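Local coordinates for protein DNA ligase (Archaeoglobus fulgidus, PDB 3GDE) that probably seals nicks in double-stranded DNA during replication, recombination and repair, using ATP by way of a covalent enzyme-AMP intermediate, at residues I220-P225 with I342-G347; Q259-W262 with V267-Y270. All blocks are in the same frame, centred on the assembly; numbering follows the deposited sequence.

Interaction 1. Residues I220-P225 with I342-G347; sequences IEIHIP and ILYHDG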
ATOM      1  N   ILE A 220      17.818  -3.484 -10.261  1.00 37.54           N
ATOM      2  CA  ILE A 220      17.708  -3.212  -8.834  1.00 37.15           C
ATOM      3  C   ILE A 220      18.897  -2.352  -8.414  1.00 37.12           C
ATOM      4  O   ILE A 220      20.035  -2.644  -8.765  1.00 36.44           O
ATOM      5  CB  ILE A 220      17.710  -4.530  -8.000  1.00 37.20           C
ATOM      6  CG1 ILE A 220      16.522  -5.420  -8.384  1.00 36.84           C
ATOM      7  CG2 ILE A 220      17.728  -4.228  -6.503  1.00 36.51           C
ATOM      8  CD1 ILE A 220      16.628  -6.855  -7.906  1.00 36.94           C
ATOM      9  N   GLU A 221      18.616  -1.279  -7.683  1.00 37.33           N
ATOM     10  CA  GLU A 221      19.661  -0.502  -7.047  1.00 38.05           C
ATOM     11  C   GLU A 221      19.407  -0.407  -5.547  1.00 37.37           C
ATOM     12  O   GLU A 221      18.252  -0.322  -5.102  1.00 37.45           O
ATOM     13  CB  GLU A 221      19.853   0.876  -7.717  1.00 37.82           C
ATOM     14  CG  GLU A 221      18.607   1.705  -7.928  1.00 39.46           C
ATOM     15  CD  GLU A 221      18.816   2.856  -8.928  1.00 40.26           C
ATOM     16  OE1 GLU A 221      18.704   2.620 -10.157  1.00 42.25           O
ATOM     17  OE2 GLU A 221      19.079   4.000  -8.478  1.00 42.64           O
ATOM     18  N   ILE A 222      20.493  -0.447  -4.774  1.00 36.80           N
ATOM     19  CA  ILE A 222      20.406  -0.430  -3.318  1.00 36.27           C
ATOM     20  C   ILE A 222      19.727   0.845  -2.813  1.00 35.81           C
ATOM     21  O   ILE A 222      20.016   1.958  -3.283  1.00 35.39           O
ATOM     22  CB  ILE A 222      21.783  -0.635  -2.631  1.00 36.38           C
ATOM     23  CG1 ILE A 222      22.390  -1.976  -3.037  1.00 36.99           C
ATOM     24  CG2 ILE A 222      21.633  -0.607  -1.106  1.00 36.74           C
ATOM     25  CD1 ILE A 222      23.741  -2.284  -2.391  1.00 36.57           C
ATOM     26  N   HIS A 223      18.812   0.640  -1.865  1.00 34.89           N
ATOM     27  CA  HIS A 223      18.002   1.683  -1.237  1.00 34.28           C
ATOM     28  C   HIS A 223      16.744   2.040  -2.046  1.00 33.46           C
ATOM     29  O   HIS A 223      15.919   2.837  -1.600  1.00 33.34           O
ATOM     30  CB  HIS A 223      18.843   2.910  -0.816  1.00 34.46           C
ATOM     31  CG  HIS A 223      19.986   2.566   0.098  1.00 36.28           C
ATOM     32  ND1 HIS A 223      21.308   2.720  -0.265  1.00 37.60           N
ATOM     33  CD2 HIS A 223      20.001   2.038   1.346  1.00 36.67           C
ATOM     34  CE1 HIS A 223      22.086   2.316   0.724  1.00 38.28           C
ATOM     35  NE2 HIS A 223      21.318   1.902   1.715  1.00 38.13           N
ATOM     36  N   ILE A 224      16.588   1.422  -3.214  1.00 32.39           N
ATOM     37  CA  ILE A 224      15.307   1.468  -3.918  1.00 31.69           C
ATOM     38  C   ILE A 224      14.606   0.116  -3.782  1.00 30.47           C
ATOM     39  O   ILE A 224      15.105  -0.903  -4.270  1.00 30.40           O
ATOM     40  CB  ILE A 224      15.441   1.951  -5.394  1.00 32.11           C
ATOM     41  CG1 ILE A 224      15.818   3.439  -5.404  1.00 32.75           C
ATOM     42  CG2 ILE A 224      14.131   1.729  -6.169  1.00 32.10           C
ATOM     43  CD1 ILE A 224      16.293   3.960  -6.727  1.00 34.89           C
ATOM     44  N   PRO A 225      13.446   0.109  -3.102  1.00 29.46           N
ATOM     45  CA  PRO A 225      12.783  -1.136  -2.738  1.00 28.58           C
ATOM     46  C   PRO A 225      12.262  -1.878  -3.944  1.00 27.62           C
ATOM     47  O   PRO A 225      11.808  -1.270  -4.916  1.00 26.89           O
ATOM     48  CB  PRO A 225      11.614  -0.671  -1.860  1.00 28.72           C
ATOM     49  CG  PRO A 225      11.337   0.715  -2.335  1.00 29.31           C
ATOM     50  CD  PRO A 225      12.683   1.286  -2.648  1.00 29.35           C
ATOM     51  N   ILE A 342      18.074 -13.235  -0.803  1.00 29.52           N
ATOM     52  CA  ILE A 342      18.974 -12.159  -1.205  1.00 29.67           C
ATOM     53  C   ILE A 342      18.661 -11.799  -2.663  1.00 30.03           C
ATOM     54  O   ILE A 342      18.513 -12.680  -3.512  1.00 29.39           O
ATOM     55  CB  ILE A 342      20.468 -12.570  -0.982  1.00 29.89           C
ATOM     56  CG1 ILE A 342      21.439 -11.459  -1.419  1.00 29.05           C
ATOM     57  CG2 ILE A 342      20.779 -13.946  -1.642  1.00 29.09           C
ATOM     58  CD1 ILE A 342      22.865 -11.680  -0.950  1.00 29.80           C
ATOM     59  N   LEU A 343      18.520 -10.505  -2.939  1.00 30.78           N
ATOM     60  CA  LEU A 343      18.066 -10.046  -4.258  1.00 31.77           C
ATOM     61  C   LEU A 343      19.204  -9.332  -4.972  1.00 32.78           C
ATOM     62  O   LEU A 343      19.226  -9.213  -6.199  1.00 32.79           O
ATOM     63  CB  LEU A 343      16.859  -9.100  -4.150  1.00 31.19           C
ATOM     64  CG  LEU A 343      15.746  -9.207  -3.084  1.00 32.17           C
ATOM     65  CD1 LEU A 343      14.487  -8.478  -3.576  1.00 30.21           C
ATOM     66  CD2 LEU A 343      15.401 -10.624  -2.662  1.00 30.91           C
ATOM     67  N   TYR A 344      20.149  -8.858  -4.174  1.00 33.97           N
ATOM     68  CA  TYR A 344      21.250  -8.067  -4.664  1.00 35.14           C
ATOM     69  C   TYR A 344      22.496  -8.437  -3.892  1.00 35.61           C
ATOM     70  O   TYR A 344      22.499  -8.461  -2.665  1.00 35.27           O
ATOM     71  CB  TYR A 344      20.933  -6.591  -4.487  1.00 35.34           C
ATOM     72  CG  TYR A 344      21.895  -5.653  -5.164  1.00 35.96           C
ATOM     73  CD1 TYR A 344      23.088  -5.274  -4.538  1.00 35.76           C
ATOM     74  CD2 TYR A 344      21.609  -5.126  -6.430  1.00 36.63           C
ATOM     75  CE1 TYR A 344      23.978  -4.402  -5.156  1.00 36.53           C
ATOM     76  CE2 TYR A 344      22.493  -4.234  -7.058  1.00 36.69           C
ATOM     77  CZ  TYR A 344      23.674  -3.882  -6.411  1.00 36.59           C
ATOM     78  OH  TYR A 344      24.557  -3.022  -7.013  1.00 36.71           O
ATOM     79  N   HIS A 345      23.548  -8.743  -4.632  1.00 36.93           N
ATOM     80  CA  HIS A 345      24.844  -9.068  -4.063  1.00 38.64           C
ATOM     81  C   HIS A 345      25.872  -8.568  -5.065  1.00 39.25           C
ATOM     82  O   HIS A 345      26.243  -9.279  -6.010  1.00 39.15           O
ATOM     83  CB  HIS A 345      24.958 -10.572  -3.827  1.00 39.11           C
ATOM     84  CG  HIS A 345      26.325 -11.019  -3.414  1.00 41.47           C
ATOM     85  ND1 HIS A 345      27.253 -11.498  -4.313  1.00 42.90           N
ATOM     86  CD2 HIS A 345      26.920 -11.058  -2.199  1.00 42.97           C
ATOM     87  CE1 HIS A 345      28.362 -11.814  -3.668  1.00 44.62           C
ATOM     88  NE2 HIS A 345      28.186 -11.557  -2.384  1.00 44.24           N
ATOM     89  N   ASP A 346      26.290  -7.321  -4.856  1.00 40.20           N
ATOM     90  CA  ASP A 346      27.026  -6.527  -5.849  1.00 41.33           C
ATOM     91  C   ASP A 346      26.508  -6.750  -7.279  1.00 41.18           C
ATOM     92  O   ASP A 346      27.220  -7.235  -8.168  1.00 41.20           O
ATOM     93  CB  ASP A 346      28.539  -6.732  -5.706  1.00 41.83           C
ATOM     94  CG  ASP A 346      29.065  -6.196  -4.381  1.00 44.02           C
ATOM     95  OD1 ASP A 346      28.865  -4.984  -4.109  1.00 46.05           O
ATOM     96  OD2 ASP A 346      29.662  -6.984  -3.608  1.00 45.57           O
ATOM     97  N   GLY A 347      25.245  -6.377  -7.467  1.00 41.11           N
ATOM     98  CA  GLY A 347      24.515  -6.635  -8.698  1.00 40.62           C
ATOM     99  C   GLY A 347      23.304  -7.506  -8.416  1.00 40.27           C
ATOM    100  O   GLY A 347      23.295  -8.286  -7.456  1.00 39.66           O
TER

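Interaction 2. Residues Q259-W262 with V267-Y270; sequences QVHW and VTIY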
ATOM      1  N   GLN A 259      12.664  -5.850   3.995  1.00 26.80           N
ATOM      2  CA  GLN A 259      13.706  -5.903   2.991  1.00 27.18           C
ATOM      3  C   GLN A 259      14.819  -4.933   3.407  1.00 27.40           C
ATOM      4  O   GLN A 259      14.577  -3.755   3.659  1.00 27.20           O
ATOM      5  CB  GLN A 259      13.111  -5.556   1.633  1.00 26.92           C
ATOM      6  CG  GLN A 259      14.034  -5.767   0.475  1.00 26.96           C
ATOM      7  CD  GLN A 259      13.382  -5.388  -0.820  1.00 26.03           C
ATOM      8  OE1 GLN A 259      13.517  -4.258  -1.283  1.00 26.77           O
ATOM      9  NE2 GLN A 259      12.635  -6.319  -1.400  1.00 25.26           N
ATOM     10  N   VAL A 260      16.032  -5.454   3.495  1.00 28.48           N
ATOM     11  CA  VAL A 260      17.164  -4.719   4.059  1.00 29.21           C
ATOM     12  C   VAL A 260      18.186  -4.401   2.970  1.00 29.87           C
ATOM     13  O   VAL A 260      18.635  -5.297   2.248  1.00 29.83           O
ATOM     14  CB  VAL A 260      17.814  -5.521   5.223  1.00 29.25           C
ATOM     15  CG1 VAL A 260      19.162  -4.918   5.637  1.00 29.92           C
ATOM     16  CG2 VAL A 260      16.857  -5.587   6.414  1.00 29.04           C
ATOM     17  N   HIS A 261      18.526  -3.116   2.858  1.00 30.64           N
ATOM     18  CA  HIS A 261      19.454  -2.623   1.844  1.00 31.87           C
ATOM     19  C   HIS A 261      20.723  -2.052   2.497  1.00 33.20           C
ATOM     20  O   HIS A 261      20.636  -1.199   3.386  1.00 33.10           O
ATOM     21  CB  HIS A 261      18.785  -1.527   1.011  1.00 31.53           C
ATOM     22  CG  HIS A 261      17.605  -1.990   0.219  1.00 29.96           C
ATOM     23  ND1 HIS A 261      17.620  -2.070  -1.156  1.00 29.17           N
ATOM     24  CD2 HIS A 261      16.366  -2.375   0.605  1.00 28.16           C
ATOM     25  CE1 HIS A 261      16.445  -2.492  -1.585  1.00 28.57           C
ATOM     26  NE2 HIS A 261      15.666  -2.685  -0.535  1.00 28.61           N
ATOM     27  N   TRP A 262      21.887  -2.502   2.032  1.00 35.04           N
ATOM     28  CA  TRP A 262      23.177  -2.168   2.668  1.00 36.97           C
ATOM     29  C   TRP A 262      24.369  -2.801   1.928  1.00 38.28           C
ATOM     30  O   TRP A 262      24.323  -3.995   1.653  1.00 39.26           O
ATOM     31  CB  TRP A 262      23.131  -2.708   4.114  1.00 36.43           C
ATOM     32  CG  TRP A 262      24.463  -3.019   4.764  1.00 35.90           C
ATOM     33  CD1 TRP A 262      25.105  -4.226   4.790  1.00 35.98           C
ATOM     34  CD2 TRP A 262      25.290  -2.111   5.498  1.00 34.83           C
ATOM     35  NE1 TRP A 262      26.284  -4.126   5.495  1.00 35.78           N
ATOM     36  CE2 TRP A 262      26.424  -2.838   5.938  1.00 35.39           C
ATOM     37  CE3 TRP A 262      25.186  -0.756   5.830  1.00 34.52           C
ATOM     38  CZ2 TRP A 262      27.450  -2.248   6.690  1.00 35.72           C
ATOM     39  CZ3 TRP A 262      26.205  -0.172   6.583  1.00 35.97           C
ATOM     40  CH2 TRP A 262      27.321  -0.918   7.002  1.00 35.06           C
ATOM     41  N   VAL A 267      22.024   1.956   6.026  1.00 37.17           N
ATOM     42  CA  VAL A 267      21.024   0.906   5.942  1.00 35.62           C
ATOM     43  C   VAL A 267      19.672   1.564   5.685  1.00 34.85           C
ATOM     44  O   VAL A 267      19.364   2.601   6.279  1.00 34.65           O
ATOM     45  CB  VAL A 267      20.947   0.104   7.278  1.00 35.72           C
ATOM     46  CG1 VAL A 267      19.808  -0.922   7.266  1.00 34.71           C
ATOM     47  CG2 VAL A 267      22.277  -0.582   7.585  1.00 35.59           C
ATOM     48  N   THR A 268      18.894   0.990   4.771  1.00 33.77           N
ATOM     49  CA  THR A 268      17.450   1.233   4.722  1.00 32.92           C
ATOM     50  C   THR A 268      16.692  -0.077   4.911  1.00 31.87           C
ATOM     51  O   THR A 268      17.109  -1.134   4.415  1.00 31.58           O
ATOM     52  CB  THR A 268      16.969   1.900   3.411  1.00 33.11           C
ATOM     53  OG1 THR A 268      17.532   1.216   2.292  1.00 33.64           O
ATOM     54  CG2 THR A 268      17.337   3.388   3.365  1.00 33.89           C
ATOM     55  N   ILE A 269      15.583   0.005   5.637  1.00 30.89           N
ATOM     56  CA  ILE A 269      14.708  -1.144   5.867  1.00 30.05           C
ATOM     57  C   ILE A 269      13.299  -0.790   5.404  1.00 29.72           C
ATOM     58  O   ILE A 269      12.732   0.229   5.812  1.00 29.70           O
ATOM     59  CB  ILE A 269      14.693  -1.576   7.364  1.00 30.17           C
ATOM     60  CG1 ILE A 269      16.118  -1.831   7.878  1.00 29.54           C
ATOM     61  CG2 ILE A 269      13.796  -2.819   7.578  1.00 29.84           C
ATOM     62  CD1 ILE A 269      16.206  -2.065   9.377  1.00 29.76           C
ATOM     63  N   TYR A 270      12.755  -1.630   4.533  1.00 29.52           N
ATOM     64  CA  TYR A 270      11.388  -1.489   4.059  1.00 29.88           C
ATOM     65  C   TYR A 270      10.504  -2.610   4.587  1.00 29.83           C
ATOM     66  O   TYR A 270      10.938  -3.761   4.695  1.00 30.25           O
ATOM     67  CB  TYR A 270      11.351  -1.463   2.531  1.00 30.33           C
ATOM     68  CG  TYR A 270      12.083  -0.283   1.955  1.00 30.26           C
ATOM     69  CD1 TYR A 270      11.475   0.966   1.884  1.00 29.66           C
ATOM     70  CD2 TYR A 270      13.392  -0.411   1.492  1.00 30.89           C
ATOM     71  CE1 TYR A 270      12.155   2.069   1.370  1.00 31.00           C
ATOM     72  CE2 TYR A 270      14.080   0.678   0.972  1.00 31.39           C
ATOM     73  CZ  TYR A 270      13.449   1.918   0.911  1.00 31.39           C
ATOM     74  OH  TYR A 270      14.115   3.003   0.391  1.00 32.23           O
TER

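Interaction 1. Residues I220-P225 with I342-G347
I222 lays its CG1 over one face of the Y344 ring, a CH-pi contact 3.9 Å from CG1 to the ring centroid and 27° off the normal. The isoleucine crosses the tyrosine at about a right angle, and its first torsion, with CG1 anti to the carbonyl carbon (chi1 -60°), sends the extended ethyl branch across the ring until CD1 meets CE1 of Y344 at 3.5 Å. On the opposite face G347 N sits 3.1 Å above the plane, near the rim, so the ring lies between I222 and the backbone of G347.

The other apolar contacts belong to I220. Its CG2 touches CD2 of Y344 at 4.0 Å as the two side chains slide past each other in opposite directions, while CD1 comes 3.9 Å from L343 O and packs on L343 CB at 4.4 Å.

One backbone carbonyl joins in: I220 O approaches Y344 CE2 obliquely, at 3.4 Å. The backbone polar groups find partners within their own segment or in the surrounding fold. A type II turn from E221 to I224 closes through I224 N and E221 O, placing I222 at its second position, while I220 N bonds the carboxylate of E348. L343 and Y344 form a classic beta bulge facing I297 of strand 296-306, a residue that I220 and I222 also touch.

Here the loop between helix 200-216 and strand 230-233 packs against the short strand 344-345 and the bulge before it. With hydrogen bonds between these two segments absent, the contact rests on apolar packing, the CH-pi contact and one carbonyl against the ring.

Interaction 2. Residues Q259-W262 with V267-Y270
H261 and Y270 meet as an offset edge-to-face pair: the edge of the tyrosine turns toward the imidazole face, with centroids 5.4 Å apart and planes at 88°. The nearest carbons are H261 CD2 and Y270 CD2, at 3.7 Å. On the same face of the sheet, T268 OG1 packs 3.3 Å from H261 CB and is buried without a hydrogen-bonding partner in the model. V260 CG2 and I269 CG1 lie side by side on the other face, and V267 CG2 presses on W262 CE3 at 3.4 Å.

These pairs decorate an antiparallel beta hairpin of the adenylation domain. Q259 with Y270 and H261 with T268 are its hydrogen-bonded pairs, two bonds each, flanking the non-hydrogen-bonded V260-I269.

The imidazole is steadied by its neighbour along the strand. With CG anti to the backbone N (chi1 -172°), Q259 runs out extended and brings OE1 to H261 NE2, which donates to it at 2.8 Å in a bent bond (146° at the hydrogen), tilted from the amide carbonyl plane. A leucine in place of H261 would probably leave Q259 OE1 without this donor and the Y270 edge without its aromatic face.

Farther out, Q259 NE2 bonds V226 O, and W262 NE1 bonds V292 O. Helix 282-291 covers the aliphatic face, I288 against V260 and V285 against I269.

The two contacts have centres about 9 Å apart and share a border, with the hairpin of interaction 2 nested in the long loop that interaction 1 closes. H223, in the turn of 220-225, lies against the hairpin: its O is 2.7 Å from Y270 OH, a probable hydrogen bond, and I224 O comes within 3.4 Å of H261 CE1. I222 also packs on H261, and L343 on Q259, joining the 220-225 loop, bulge and hairpin side by side. The predicted ATP site is close but not part of either contact: the side chains of L343 and Q259 each lie about 7 Å from that of R257, and the side chain of Y270 lies about 8 Å from that of R272.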